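Local coordinates for McyG protein (Microcystis aeruginosa PCC 7806, PDB 4R0M) that probably activates phenylalanine or a related starter acid as its adenylate and passes it to a carrier protein domain, at the start of microcystin synthesis, at residues 103-106 against 107-110; 118-122 against 123-127; 247-250 against 251-255. One frame throughout, in Å; residues are numbered along the deposited sequence.

Interaction 1 of 3, residues 103-106 against 107-110; sequences APSY and DLEN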
ATOM      1  N   ALA A 103     -15.101   1.502  -3.121  1.00 30.53           N
ATOM      2  CA  ALA A 103     -15.237   1.529  -4.577  1.00 30.90           C
ATOM      3  C   ALA A 103     -15.379   2.955  -5.109  1.00 31.14           C
ATOM      4  O   ALA A 103     -15.943   3.811  -4.422  1.00 31.21           O
ATOM      5  CB  ALA A 103     -16.422   0.678  -5.010  1.00 30.69           C
ATOM      6  N   PRO A 104     -14.852   3.221  -6.325  1.00 31.44           N
ATOM      7  CA  PRO A 104     -15.045   4.525  -6.977  1.00 31.53           C
ATOM      8  C   PRO A 104     -16.517   4.799  -7.282  1.00 31.74           C
ATOM      9  O   PRO A 104     -16.943   5.956  -7.273  1.00 32.29           O
ATOM     10  CB  PRO A 104     -14.228   4.412  -8.272  1.00 31.50           C
ATOM     11  CG  PRO A 104     -13.987   2.954  -8.471  1.00 31.67           C
ATOM     12  CD  PRO A 104     -13.947   2.350  -7.099  1.00 31.43           C
ATOM     13  N   SER A 105     -17.277   3.739  -7.551  1.00 32.23           N
ATOM     14  CA  SER A 105     -18.738   3.810  -7.631  1.00 32.47           C
ATOM     15  C   SER A 105     -19.338   2.437  -7.338  1.00 32.48           C
ATOM     16  O   SER A 105     -18.647   1.421  -7.424  1.00 32.05           O
ATOM     17  CB  SER A 105     -19.203   4.326  -8.999  1.00 32.40           C
ATOM     18  OG  SER A 105     -18.916   3.398 -10.027  1.00 33.24           O
ATOM     19  N   TYR A 106     -20.621   2.413  -6.992  1.00 33.28           N
ATOM     20  CA  TYR A 106     -21.301   1.170  -6.636  1.00 34.02           C
ATOM     21  C   TYR A 106     -22.415   0.799  -7.619  1.00 35.16           C
ATOM     22  O   TYR A 106     -23.149  -0.171  -7.403  1.00 35.61           O
ATOM     23  CB  TYR A 106     -21.816   1.239  -5.189  1.00 33.50           C
ATOM     24  CG  TYR A 106     -20.702   1.165  -4.166  1.00 33.15           C
ATOM     25  CD1 TYR A 106     -20.029   2.315  -3.754  1.00 33.10           C
ATOM     26  CD2 TYR A 106     -20.303  -0.059  -3.626  1.00 33.09           C
ATOM     27  CE1 TYR A 106     -18.999   2.251  -2.829  1.00 33.32           C
ATOM     28  CE2 TYR A 106     -19.272  -0.134  -2.697  1.00 33.29           C
ATOM     29  CZ  TYR A 106     -18.627   1.025  -2.301  1.00 33.28           C
ATOM     30  OH  TYR A 106     -17.604   0.965  -1.385  1.00 32.68           O
ATOM     31  N   ASP A 107     -22.524   1.569  -8.699  1.00 36.24           N
ATOM     32  CA  ASP A 107     -23.501   1.308  -9.760  1.00 36.79           C
ATOM     33  C   ASP A 107     -22.835   0.955 -11.095  1.00 36.51           C
ATOM     34  O   ASP A 107     -23.515   0.643 -12.075  1.00 36.57           O
ATOM     35  CB  ASP A 107     -24.458   2.496  -9.923  1.00 37.56           C
ATOM     36  CG  ASP A 107     -23.737   3.805 -10.225  1.00 38.49           C
ATOM     37  OD1 ASP A 107     -22.491   3.818 -10.344  1.00 39.59           O
ATOM     38  OD2 ASP A 107     -24.429   4.838 -10.341  1.00 39.32           O
ATOM     39  N   LEU A 108     -21.505   1.009 -11.118  1.00 36.41           N
ATOM     40  CA  LEU A 108     -20.719   0.644 -12.294  1.00 35.73           C
ATOM     41  C   LEU A 108     -19.730  -0.470 -11.968  1.00 36.11           C
ATOM     42  O   LEU A 108     -19.305  -0.621 -10.822  1.00 36.32           O
ATOM     43  CB  LEU A 108     -19.975   1.862 -12.852  1.00 35.55           C
ATOM     44  CG  LEU A 108     -20.777   3.080 -13.334  1.00 35.66           C
ATOM     45  CD1 LEU A 108     -19.847   4.268 -13.537  1.00 35.08           C
ATOM     46  CD2 LEU A 108     -21.562   2.783 -14.607  1.00 34.81           C
ATOM     47  N   GLU A 109     -19.361  -1.227 -12.996  1.00 36.70           N
ATOM     48  CA  GLU A 109     -18.507  -2.406 -12.874  1.00 37.08           C
ATOM     49  C   GLU A 109     -17.057  -2.023 -12.558  1.00 36.76           C
ATOM     50  O   GLU A 109     -16.410  -1.321 -13.342  1.00 37.59           O
ATOM     51  CB  GLU A 109     -18.574  -3.200 -14.182  1.00 38.11           C
ATOM     52  CG  GLU A 109     -18.416  -4.704 -14.061  1.00 39.55           C
ATOM     53  CD  GLU A 109     -18.855  -5.431 -15.322  1.00 40.07           C
ATOM     54  OE1 GLU A 109     -17.980  -5.891 -16.084  1.00 41.00           O
ATOM     55  OE2 GLU A 109     -20.077  -5.533 -15.561  1.00 40.63           O
ATOM     56  N   ASN A 110     -16.564  -2.477 -11.404  1.00 34.92           N
ATOM     57  CA  ASN A 110     -15.174  -2.246 -10.983  1.00 33.79           C
ATOM     58  C   ASN A 110     -14.657  -3.322 -10.025  1.00 32.83           C
ATOM     59  O   ASN A 110     -15.444  -4.029  -9.390  1.00 32.69           O
ATOM     60  CB  ASN A 110     -14.999  -0.845 -10.375  1.00 33.77           C
ATOM     61  CG  ASN A 110     -15.772  -0.663  -9.082  1.00 34.05           C
ATOM     62  OD1 ASN A 110     -15.396  -1.200  -8.040  1.00 34.79           O
ATOM     63  ND2 ASN A 110     -16.849   0.109  -9.141  1.00 33.93           N
TER

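Interaction 2 of 3, residues 118-122 against 123-127; sequences NVWKI and LDNPL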
ATOM      1  N   ASN A 118     -17.067 -10.697  -3.285  1.00 29.79           N
ATOM      2  CA  ASN A 118     -16.338 -11.957  -3.127  1.00 29.88           C
ATOM      3  C   ASN A 118     -15.972 -12.240  -1.675  1.00 29.77           C
ATOM      4  O   ASN A 118     -16.216 -13.338  -1.173  1.00 29.91           O
ATOM      5  CB  ASN A 118     -15.081 -11.991  -4.008  1.00 29.92           C
ATOM      6  CG  ASN A 118     -15.393 -12.252  -5.475  1.00 30.33           C
ATOM      7  OD1 ASN A 118     -16.449 -12.787  -5.818  1.00 30.69           O
ATOM      8  ND2 ASN A 118     -14.464 -11.879  -6.348  1.00 30.10           N
ATOM      9  N   VAL A 119     -15.394 -11.241  -1.011  1.00 29.33           N
ATOM     10  CA  VAL A 119     -15.023 -11.341   0.398  1.00 29.27           C
ATOM     11  C   VAL A 119     -16.267 -11.605   1.250  1.00 29.72           C
ATOM     12  O   VAL A 119     -16.245 -12.457   2.141  1.00 29.92           O
ATOM     13  CB  VAL A 119     -14.270 -10.075   0.878  1.00 28.97           C
ATOM     14  CG1 VAL A 119     -14.095 -10.070   2.390  1.00 28.86           C
ATOM     15  CG2 VAL A 119     -12.918  -9.969   0.187  1.00 28.49           C
ATOM     16  N   TRP A 120     -17.349 -10.888   0.947  1.00 29.73           N
ATOM     17  CA  TRP A 120     -18.636 -11.062   1.627  1.00 30.79           C
ATOM     18  C   TRP A 120     -19.125 -12.485   1.564  1.00 31.53           C
ATOM     19  O   TRP A 120     -19.639 -13.011   2.553  1.00 32.06           O
ATOM     20  CB  TRP A 120     -19.668 -10.108   1.034  1.00 30.44           C
ATOM     21  CG  TRP A 120     -21.032 -10.144   1.678  1.00 30.16           C
ATOM     22  CD1 TRP A 120     -21.432  -9.535   2.866  1.00 30.39           C
ATOM     23  CD2 TRP A 120     -22.243 -10.798   1.163  1.00 30.20           C
ATOM     24  NE1 TRP A 120     -22.761  -9.773   3.119  1.00 30.16           N
ATOM     25  CE2 TRP A 120     -23.307 -10.523   2.139  1.00 30.27           C
ATOM     26  CE3 TRP A 120     -22.540 -11.562   0.039  1.00 30.01           C
ATOM     27  CZ2 TRP A 120     -24.599 -11.001   1.971  1.00 30.61           C
ATOM     28  CZ3 TRP A 120     -23.846 -12.039  -0.118  1.00 30.05           C
ATOM     29  CH2 TRP A 120     -24.848 -11.764   0.826  1.00 30.28           C
ATOM     30  N   LYS A 121     -18.958 -13.118   0.404  1.00 32.48           N
ATOM     31  CA  LYS A 121     -19.347 -14.517   0.216  1.00 33.65           C
ATOM     32  C   LYS A 121     -18.400 -15.477   0.941  1.00 33.30           C
ATOM     33  O   LYS A 121     -18.844 -16.457   1.540  1.00 33.38           O
ATOM     34  CB  LYS A 121     -19.437 -14.859  -1.277  1.00 34.84           C
ATOM     35  CG  LYS A 121     -20.636 -14.226  -1.971  1.00 36.62           C
ATOM     36  CD  LYS A 121     -20.542 -14.301  -3.489  1.00 37.71           C
ATOM     37  CE  LYS A 121     -21.700 -13.556  -4.138  1.00 38.23           C
ATOM     38  NZ  LYS A 121     -21.779 -13.781  -5.610  1.00 39.14           N
ATOM     39  N   ILE A 122     -17.102 -15.181   0.892  1.00 32.61           N
ATOM     40  CA  ILE A 122     -16.088 -15.985   1.580  1.00 33.02           C
ATOM     41  C   ILE A 122     -16.315 -16.025   3.101  1.00 33.41           C
ATOM     42  O   ILE A 122     -16.086 -17.055   3.739  1.00 33.07           O
ATOM     43  CB  ILE A 122     -14.657 -15.496   1.240  1.00 32.98           C
ATOM     44  CG1 ILE A 122     -14.317 -15.824  -0.217  1.00 32.52           C
ATOM     45  CG2 ILE A 122     -13.616 -16.124   2.161  1.00 33.30           C
ATOM     46  CD1 ILE A 122     -13.180 -15.007  -0.796  1.00 32.43           C
ATOM     47  N   LEU A 123     -16.792 -14.912   3.660  1.00 34.10           N
ATOM     48  CA  LEU A 123     -16.952 -14.760   5.110  1.00 34.94           C
ATOM     49  C   LEU A 123     -18.360 -15.069   5.634  1.00 36.22           C
ATOM     50  O   LEU A 123     -18.691 -14.723   6.772  1.00 36.17           O
ATOM     51  CB  LEU A 123     -16.538 -13.348   5.544  1.00 34.24           C
ATOM     52  CG  LEU A 123     -15.107 -12.864   5.302  1.00 33.57           C
ATOM     53  CD1 LEU A 123     -14.956 -11.438   5.801  1.00 33.29           C
ATOM     54  CD2 LEU A 123     -14.090 -13.774   5.970  1.00 33.58           C
ATOM     55  N   ASP A 124     -19.171 -15.724   4.802  1.00 37.94           N
ATOM     56  CA  ASP A 124     -20.547 -16.121   5.148  1.00 39.27           C
ATOM     57  C   ASP A 124     -21.440 -14.948   5.576  1.00 38.82           C
ATOM     58  O   ASP A 124     -21.965 -14.926   6.691  1.00 39.07           O
ATOM     59  CB  ASP A 124     -20.559 -17.241   6.205  1.00 41.58           C
ATOM     60  CG  ASP A 124     -19.936 -18.540   5.700  1.00 44.27           C
ATOM     61  OD1 ASP A 124     -20.231 -18.954   4.554  1.00 45.74           O
ATOM     62  OD2 ASP A 124     -19.155 -19.157   6.458  1.00 45.61           O
ATOM     63  N   ASN A 125     -21.593 -13.977   4.675  1.00 38.32           N
ATOM     64  CA  ASN A 125     -22.532 -12.854   4.840  1.00 37.40           C
ATOM     65  C   ASN A 125     -22.348 -12.016   6.116  1.00 36.10           C
ATOM     66  O   ASN A 125     -23.282 -11.885   6.909  1.00 36.70           O
ATOM     67  CB  ASN A 125     -23.993 -13.342   4.742  1.00 38.34           C
ATOM     68  CG  ASN A 125     -24.276 -14.135   3.473  1.00 38.96           C
ATOM     69  OD1 ASN A 125     -23.365 -14.634   2.808  1.00 38.94           O
ATOM     70  ND2 ASN A 125     -25.558 -14.260   3.138  1.00 39.83           N
ATOM     71  N   PRO A 126     -21.147 -11.439   6.317  1.00 34.72           N
ATOM     72  CA  PRO A 126     -20.955 -10.597   7.493  1.00 33.68           C
ATOM     73  C   PRO A 126     -21.542  -9.199   7.309  1.00 33.12           C
ATOM     74  O   PRO A 126     -21.753  -8.757   6.175  1.00 33.82           O
ATOM     75  CB  PRO A 126     -19.434 -10.510   7.604  1.00 33.63           C
ATOM     76  CG  PRO A 126     -18.963 -10.610   6.196  1.00 33.88           C
ATOM     77  CD  PRO A 126     -19.913 -11.551   5.514  1.00 34.41           C
ATOM     78  N   LEU A 127     -21.790  -8.520   8.424  1.00 31.61           N
ATOM     79  CA  LEU A 127     -22.273  -7.145   8.428  1.00 31.01           C
ATOM     80  C   LEU A 127     -21.238  -6.197   7.820  1.00 30.84           C
ATOM     81  O   LEU A 127     -20.031  -6.402   7.966  1.00 30.39           O
ATOM     82  CB  LEU A 127     -22.618  -6.715   9.861  1.00 30.89           C
ATOM     83  CG  LEU A 127     -23.059  -5.271  10.142  1.00 31.71           C
ATOM     84  CD1 LEU A 127     -24.455  -4.985   9.599  1.00 31.34           C
ATOM     85  CD2 LEU A 127     -22.991  -4.976  11.633  1.00 31.78           C
TER
HETATM   86  O   HOH W   1     -24.400  -8.315   5.322  1.00 29.95           O

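Interaction 3 of 3, residues 247-250 against 251-255; sequences VPME and LVLRQ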
ATOM      1  N   VAL A 247      -4.518  12.075   6.426  1.00 30.09           N
ATOM      2  CA  VAL A 247      -4.990  12.958   5.362  1.00 30.32           C
ATOM      3  C   VAL A 247      -5.617  12.096   4.265  1.00 30.34           C
ATOM      4  O   VAL A 247      -5.070  11.043   3.935  1.00 30.25           O
ATOM      5  CB  VAL A 247      -3.821  13.774   4.759  1.00 30.41           C
ATOM      6  CG1 VAL A 247      -4.335  14.956   3.946  1.00 30.27           C
ATOM      7  CG2 VAL A 247      -2.874  14.260   5.850  1.00 30.64           C
ATOM      8  N   PRO A 248      -6.765  12.528   3.699  1.00 30.58           N
ATOM      9  CA  PRO A 248      -7.340  11.775   2.577  1.00 30.72           C
ATOM     10  C   PRO A 248      -6.442  11.878   1.344  1.00 30.93           C
ATOM     11  O   PRO A 248      -5.914  12.956   1.054  1.00 30.73           O
ATOM     12  CB  PRO A 248      -8.686  12.473   2.321  1.00 30.71           C
ATOM     13  CG  PRO A 248      -8.932  13.341   3.514  1.00 30.58           C
ATOM     14  CD  PRO A 248      -7.577  13.712   4.031  1.00 30.50           C
HETATM   15  N   MSE A 249      -6.268  10.760   0.641  1.00 31.61           N
HETATM   16  CA  MSE A 249      -5.320  10.664  -0.476  1.00 31.98           C
HETATM   17  C   MSE A 249      -5.592  11.679  -1.553  1.00 32.20           C
HETATM   18  O   MSE A 249      -4.659  12.283  -2.086  1.00 32.29           O
HETATM   19  CB  MSE A 249      -5.347   9.255  -1.066  1.00 32.55           C
HETATM   20  CG  MSE A 249      -4.202   9.050  -2.058  1.00 33.50           C
HETATM   21 SE   MSE A 249      -4.131   7.193  -2.710  1.00 34.92          SE
HETATM   22  CE  MSE A 249      -5.983   6.999  -3.357  1.00 34.50           C
ATOM     23  N   GLU A 250      -6.868  11.882  -1.873  1.00 32.75           N
ATOM     24  CA  GLU A 250      -7.265  12.794  -2.946  1.00 33.53           C
ATOM     25  C   GLU A 250      -6.806  14.241  -2.719  1.00 33.88           C
ATOM     26  O   GLU A 250      -6.536  14.961  -3.678  1.00 34.45           O
ATOM     27  CB  GLU A 250      -8.778  12.719  -3.213  1.00 33.67           C
ATOM     28  CG  GLU A 250      -9.672  13.170  -2.060  1.00 34.94           C
ATOM     29  CD  GLU A 250     -10.109  12.039  -1.138  0.70 35.18           C
ATOM     30  OE1 GLU A 250     -11.240  12.126  -0.611  0.70 35.28           O
ATOM     31  OE2 GLU A 250      -9.339  11.070  -0.932  0.70 34.82           O
ATOM     32  N   LEU A 251      -6.705  14.652  -1.455  1.00 33.60           N
ATOM     33  CA  LEU A 251      -6.235  15.995  -1.113  1.00 33.73           C
ATOM     34  C   LEU A 251      -4.789  16.222  -1.566  1.00 33.67           C
ATOM     35  O   LEU A 251      -4.462  17.283  -2.099  1.00 33.57           O
ATOM     36  CB  LEU A 251      -6.383  16.258   0.390  1.00 33.50           C
ATOM     37  CG  LEU A 251      -6.112  17.678   0.908  1.00 33.87           C
ATOM     38  CD1 LEU A 251      -7.042  18.011   2.065  1.00 34.32           C
ATOM     39  CD2 LEU A 251      -4.657  17.878   1.315  1.00 33.16           C
ATOM     40  N   VAL A 252      -3.935  15.227  -1.346  1.00 33.77           N
ATOM     41  CA  VAL A 252      -2.540  15.302  -1.782  1.00 34.16           C
ATOM     42  C   VAL A 252      -2.405  15.069  -3.294  1.00 34.47           C
ATOM     43  O   VAL A 252      -1.529  15.644  -3.930  1.00 34.48           O
ATOM     44  CB  VAL A 252      -1.633  14.332  -0.993  1.00 33.66           C
ATOM     45  CG1 VAL A 252      -0.181  14.446  -1.444  1.00 32.90           C
ATOM     46  CG2 VAL A 252      -1.733  14.601   0.503  1.00 34.03           C
ATOM     47  N   LEU A 253      -3.270  14.237  -3.869  1.00 35.23           N
ATOM     48  CA  LEU A 253      -3.240  13.999  -5.316  1.00 36.28           C
ATOM     49  C   LEU A 253      -3.651  15.243  -6.106  1.00 37.42           C
ATOM     50  O   LEU A 253      -3.031  15.569  -7.121  1.00 37.55           O
ATOM     51  CB  LEU A 253      -4.094  12.785  -5.711  1.00 35.22           C
ATOM     52  CG  LEU A 253      -3.554  11.393  -5.348  1.00 34.69           C
ATOM     53  CD1 LEU A 253      -4.572  10.314  -5.684  1.00 33.83           C
ATOM     54  CD2 LEU A 253      -2.221  11.103  -6.027  1.00 33.84           C
ATOM     55  N   ARG A 254      -4.680  15.939  -5.624  1.00 38.85           N
ATOM     56  CA  ARG A 254      -5.131  17.189  -6.236  1.00 41.25           C
ATOM     57  C   ARG A 254      -4.067  18.283  -6.173  1.00 42.06           C
ATOM     58  O   ARG A 254      -3.986  19.124  -7.070  1.00 41.37           O
ATOM     59  CB  ARG A 254      -6.426  17.682  -5.587  1.00 43.24           C
ATOM     60  CG  ARG A 254      -7.678  16.941  -6.040  1.00 45.39           C
ATOM     61  CD  ARG A 254      -8.953  17.612  -5.545  1.00 48.18           C
ATOM     62  NE  ARG A 254      -9.081  17.568  -4.086  1.00 50.66           N
ATOM     63  CZ  ARG A 254      -8.886  18.607  -3.275  1.00 51.92           C
ATOM     64  NH1 ARG A 254      -8.555  19.796  -3.765  1.00 53.47           N
ATOM     65  NH2 ARG A 254      -9.027  18.456  -1.963  1.00 52.42           N
ATOM     66  N   GLN A 255      -3.257  18.262  -5.115  1.00 43.01           N
ATOM     67  CA  GLN A 255      -2.195  19.249  -4.925  1.00 43.76           C
ATOM     68  C   GLN A 255      -1.018  18.639  -4.146  1.00 42.75           C
ATOM     69  O   GLN A 255      -0.945  18.770  -2.923  1.00 43.22           O
ATOM     70  CB  GLN A 255      -2.751  20.486  -4.211  1.00 45.68           C
ATOM     71  CG  GLN A 255      -2.034  21.783  -4.552  1.00 49.22           C
ATOM     72  CD  GLN A 255      -2.824  23.015  -4.139  1.00 51.16           C
ATOM     73  OE1 GLN A 255      -3.254  23.141  -2.988  1.00 51.47           O
ATOM     74  NE2 GLN A 255      -3.013  23.935  -5.080  1.00 51.82           N
TER

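Interaction 1 of 3, residues 103-106 against 107-110
With CG set between its own backbone N and carbonyl carbon (chi1 65°), Asn-110 folds its amide back over the loop to meet Ser-105. The side chain of Ser-105 has a matching torsion (chi1 68°), which turns OG toward Leu-108. The one hydrogen bond between 103-106 and 107-110 runs from Asn-110 ND2 to Ser-105 O at 2.8 Å. It is moderately bent, with an N-H...O angle of 147°. The acceptor lies close to the amide plane of Asn-110, while the donor is tilted from the carbonyl plane of Ser-105. Ser-105 OG rests against Leu-108 CB at 3.4 Å, and Asp-107 OD1 comes beside Ser-105 CB at 3.6 Å. Within 103-106, Ala-103 N donates to Tyr-106 OH at 3.1 Å, and Ala-103 CB sits over one face of the Tyr-106 ring, toward its rim. Asn-110 is the N-cap of helix 111-122: its OD1 accepts from Val-113 N. Asn-110 OD1 also passes near apolar carbon, 3.7 Å from Ala-103 CB and 3.9 Å from Pro-104 CD. One amide therefore joins the loop to the helix start, ND2 holding the loop and OD1 the first turn. This loop follows strand 96-99, and the buried Tyr-106 ring packs against Val-113 and Leu-116 of helix 111-122 and against Ile-138 and Leu-141 of helix 135-144.

Interaction 2 of 3, residues 118-122 against 123-127
Over one face of the Trp-120 indole lies Asn-125, backbone and side chain together. Asn-125 CA stands 3.8 Å from the centroid of the five-membered ring, 24° off the normal, a CH-pi contact. Farther out, the Asn-125 amide stacks on the benzo part. The two planes are 18° apart, and Asn-125 CG is 3.5 Å from Trp-120 CZ2. At the edge of the indole, in its plane, a water accepts from Trp-120 NE1 at 3.1 Å. The same water lies 2.8 Å from Pro-126 O and can donate to it. Pro-126 also meets the ring through CD, 3.7 Å from Trp-120 CD1. Trp-120 CG is anti to the backbone N (chi1 -178°), which carries the indole along the helix end and under the chain that leaves it. That chain turns by a Schellman motif, which ends helix 111-122. Asp-124, with positive phi, is the C-prime residue. Asn-125 N donates to Trp-120 O at 3.0 Å, and a weak bond joins Asp-124 N to Lys-121 O at 3.4 Å. Asn-125 also has positive phi, and the chain then runs on to strand 128-130. Leu-123 N still makes a helical bond to Val-119 O at 2.9 Å. Its side chain lies beside that of Val-119, pointing the same way, with Leu-123 CD1 near Val-119 CG1. Both leucine and valine reach Val-98 of strand 96-99 and also touch strand 176-182. Trp-150 meets the Trp-120 ring edge-to-face, and Ile-74 of strand 72-76 touches both Trp-120 and Pro-126.

Interaction 3 of 3, residues 247-250 against 251-255
Short helix 249-254, which follows strand 243-246, makes this contact along nearly its full length. Leu-251 N donates to Pro-248 O at 3.1 Å, from above the carbonyl plane. Next come two i-to-i+4 bonds: Leu-253 N to Met-249 O at 3.0 Å, in the carbonyl plane, and Arg-254 N to Glu-250 O at 2.9 Å. Met-249 O also takes a weak bond from Val-252 N. Met-249 is a selenomethionine. Its CG is anti to the backbone N (chi1 -170°) and lies 3.9 Å from Leu-253 CD1, one turn on. On the buried side Val-247 and Leu-251 cross at about a right angle, Val-247 CG1 reaching Leu-251 CD2 at 3.9 Å. Val-252 CG2 lies a little farther from the same Val-247 methyl. The Arg-254 side chain starts alongside the Glu-250 carbonyl, with CG 3.3 Å from Glu-250 O. The charged ends of the two residues do not meet: Glu-250 OE1 and Arg-254 NE are 6.8 Å apart. Around the helix, Val-247 packs on Leu-262 and Val-252 on Trp-259, both of helix 258-265. Met-249 and Val-252 touch Trp-221, in the loop after strand 217-220.

All three contacts lie in the AMP-binding enzyme part of the chain and come in series. Interactions 1 and 2 sit at the two ends of helix 111-122: the first at its N-cap, the second at its Schellman end. Their centres are 18 Å apart. The helix links strands 96-99 and 128-130 of the four-stranded parallel sheet. Interaction 3 lies beside the nine-stranded mixed sheet, where helix 249-254 follows strand 243-246. Its centre is 20 Å from interaction 1 and 31 Å from interaction 2. No two of them touch. Val-119 of interaction 2 and Met-249 of interaction 3 have side chains about 14 and 12 Å from the bound phenylalanyl-adenylate, so neither touches it.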